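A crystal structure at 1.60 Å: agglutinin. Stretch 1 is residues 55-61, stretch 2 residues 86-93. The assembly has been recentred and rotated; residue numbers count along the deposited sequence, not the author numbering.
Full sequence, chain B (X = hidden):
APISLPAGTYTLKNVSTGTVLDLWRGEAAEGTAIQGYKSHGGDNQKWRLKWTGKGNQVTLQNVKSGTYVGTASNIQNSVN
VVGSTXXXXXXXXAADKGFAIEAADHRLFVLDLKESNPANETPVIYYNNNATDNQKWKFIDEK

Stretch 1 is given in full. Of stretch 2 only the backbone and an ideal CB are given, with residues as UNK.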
# COMPACT_ATOMS: atom_id res chain seq x y z
N GLY B 55 8.03 10.58 2.84
CA GLY B 55 7.29 9.87 1.82
C GLY B 55 6.04 9.23 2.40
O GLY B 55 5.35 9.82 3.24
N ASN B 56 5.75 8.01 1.94
CA ASN B 56 4.66 7.22 2.48
C ASN B 56 5.14 6.25 3.55
O ASN B 56 4.42 5.33 3.90
CB ASN B 56 3.94 6.43 1.38
CG ASN B 56 3.51 7.30 0.22
OD1 ASN B 56 3.80 6.99 -0.94
ND2 ASN B 56 2.85 8.40 0.51
N GLN B 57 6.34 6.46 4.08
CA GLN B 57 6.93 5.49 5.00
C GLN B 57 6.31 5.51 6.40
O GLN B 57 5.94 6.56 6.90
CB GLN B 57 8.45 5.69 5.10
CG GLN B 57 9.12 5.60 3.75
CD GLN B 57 10.61 5.75 3.82
OE1 GLN B 57 11.20 5.74 4.91
NE2 GLN B 57 11.25 5.87 2.66
N VAL B 58 6.23 4.32 7.00
CA VAL B 58 5.67 4.14 8.33
C VAL B 58 6.63 3.37 9.22
O VAL B 58 7.64 2.82 8.75
CB VAL B 58 4.33 3.34 8.31
CG1 VAL B 58 3.33 4.02 7.42
CG2 VAL B 58 4.57 1.89 7.84
N THR B 59 6.31 3.33 10.51
CA THR B 59 6.92 2.38 11.43
C THR B 59 5.82 1.62 12.14
O THR B 59 4.66 2.08 12.17
CB THR B 59 7.82 3.06 12.47
OG1 THR B 59 7.05 4.02 13.20
CG2 THR B 59 9.00 3.76 11.81
N LEU B 60 6.18 0.48 12.71
CA LEU B 60 5.27 -0.29 13.55
C LEU B 60 5.90 -0.40 14.92
O LEU B 60 7.02 -0.90 15.04
CB LEU B 60 5.03 -1.68 12.95
CG LEU B 60 4.17 -1.73 11.69
CD1 LEU B 60 4.11 -3.17 11.18
CD2 LEU B 60 2.76 -1.19 11.98
N GLN B 61 5.19 0.07 15.95
CA GLN B 61 5.71 0.05 17.31
C GLN B 61 4.91 -0.87 18.22
O GLN B 61 3.68 -0.80 18.26
CB GLN B 61 5.73 1.47 17.89
CG GLN B 61 6.30 1.56 19.27
CD GLN B 61 6.21 2.97 19.84
OE1 GLN B 61 5.30 3.73 19.48
NE2 GLN B 61 7.14 3.32 20.72
N UNK B 86 15.71 0.79 17.07
CA UNK B 86 15.82 1.33 15.71
C UNK B 86 14.79 0.70 14.77
O UNK B 86 14.92 -0.46 14.36
CB UNK B 86 17.23 1.10 15.16
N UNK B 87 13.77 1.48 14.42
CA UNK B 87 12.77 1.00 13.49
C UNK B 87 13.34 0.80 12.10
O UNK B 87 14.12 1.61 11.61
CB UNK B 87 11.59 1.97 13.44
N UNK B 88 12.95 -0.29 11.45
CA UNK B 88 13.08 -0.37 10.01
C UNK B 88 11.86 0.32 9.39
O UNK B 88 10.72 -0.10 9.63
CB UNK B 88 13.20 -1.82 9.54
N UNK B 89 12.07 1.40 8.61
CA UNK B 89 10.92 2.04 7.97
C UNK B 89 10.27 1.13 6.93
O UNK B 89 10.98 0.40 6.23
CB UNK B 89 11.35 3.35 7.31
N UNK B 90 8.94 1.18 6.83
CA UNK B 90 8.17 0.24 6.02
C UNK B 90 7.25 0.99 5.05
O UNK B 90 7.00 2.18 5.21
CB UNK B 90 7.35 -0.69 6.92
N UNK B 91 6.76 0.25 4.05
CA UNK B 91 5.72 0.70 3.14
C UNK B 91 4.63 -0.35 3.24
O UNK B 91 4.92 -1.54 3.16
CB UNK B 91 6.23 0.88 1.71
N UNK B 92 3.38 0.07 3.41
CA UNK B 92 2.28 -0.89 3.49
C UNK B 92 1.60 -0.93 2.11
O UNK B 92 1.02 0.06 1.68
CB UNK B 92 1.29 -0.51 4.59
N UNK B 93 1.69 -2.07 1.43
CA UNK B 93 1.29 -2.19 0.02
C UNK B 93 0.07 -3.09 -0.11
O UNK B 93 0.09 -4.24 0.33
CB UNK B 93 2.44 -2.74 -0.83

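Position 86 lies beyond the reach of stretch 1: its ideal CB has no atom of that stretch within 5.5 Å, so the visible geometry selects nothing. The deposited residue is Thr86, whose side chain stays 8.8 Å or more from stretch 1.

At position 87 the CA-to-CB bond points toward stretch 1, and the ideal CB already lies 3.5 Å from Thr59 CG2. A methyl group awaits it, so a small apolar side chain fits readily. The residue is Ala87; its CB meets Thr59 CG2 at 3.5 Å.

Position 88 points away, with phi/psi of -84/119 and no neighbour from stretch 1 near its CB; many residues would serve. It is Val88, and its contribution here is made by the backbone: Val88 O accepts from water 2 (2.8 Å to the water O), which in turn accepts from Leu60 N (3.1 Å to the same O).

Position 89 has phi -67, compatible with proline, and no backbone hydrogen bond to stretch 1 requires its N. Its ideal CB, directed sideways, is 3.4 Å from Gln57 OE1 and 4.0 Å from Val58 O. Proline or a compact side chain would suit, as would a donor able to reach the amide oxygen. Pro89 is found, with CB 3.4 Å from Gln57 OE1; its CA makes a CA-H...O contact with Val58 O at 3.5 Å.

Position 90 forms a single antiparallel bridge with Val58. The N of position 90 donates to Val58 O (2.8 Å, 160°), and Val58 N donates to the O of position 90 (2.9 Å, 166°). These bonds are backbone only, but the ideal CB sits 3.9 Å from Val58 CG2, favouring an aliphatic chain: valine, isoleucine, leucine or methionine. In Leu90, CB packs on Val58 CG2 at 3.8 Å, while CD1 reaches Leu60 CD1, also at 3.8 Å.

At position 91 CB points away, 5.3 Å from Asn56 O, so stretch 1 imposes little and polar or apolar chains are possible. Asp91 adopts chi1 -83°, which brings its end back: OD1 lies 3.9 Å from Gln57 CG.

Position 92 directs CB sideways, 5.2 Å from Val58 CG2, leaving room for a branched or longer aliphatic chain. Ile92 closes that gap, with CG1 3.8 Å from Val58 CG2. Its N donates to water 1 (2.8 Å to the water O), which donates to Asn56 O (2.9 Å from that O).

Position 93 is out of reach and unconstrained by stretch 1; it is Val93.

Stretch 2 (86-93) TAVPLDIV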
# COMPACT_ATOMS: atom_id res chain seq x y z
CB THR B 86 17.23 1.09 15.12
OG1 THR B 86 18.22 1.58 16.02
CG2 THR B 86 17.37 1.83 13.78
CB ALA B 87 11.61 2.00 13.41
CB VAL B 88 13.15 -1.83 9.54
CG1 VAL B 88 12.95 -1.94 8.03
CG2 VAL B 88 14.48 -2.45 9.96
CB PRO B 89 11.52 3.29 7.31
CG PRO B 89 12.97 2.87 7.02
CD PRO B 89 13.35 2.04 8.22
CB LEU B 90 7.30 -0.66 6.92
CG LEU B 90 8.03 -1.32 8.10
CD1 LEU B 90 7.03 -1.86 9.12
CD2 LEU B 90 8.94 -2.43 7.60
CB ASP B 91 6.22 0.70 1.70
CG ASP B 91 7.00 1.96 1.33
OD1 ASP B 91 6.75 3.04 1.92
OD2 ASP B 91 7.83 1.86 0.39
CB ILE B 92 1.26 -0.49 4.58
CG1 ILE B 92 1.98 -0.17 5.90
CG2 ILE B 92 0.27 -1.61 4.81
CD1 ILE B 92 2.91 -1.31 6.39
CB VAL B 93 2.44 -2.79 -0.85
CG1 VAL B 93 2.09 -2.74 -2.31
CG2 VAL B 93 3.76 -2.05 -0.59
O HOH W 1 2.96 2.83 3.53
O HOH W 2 9.09 -0.32 11.94
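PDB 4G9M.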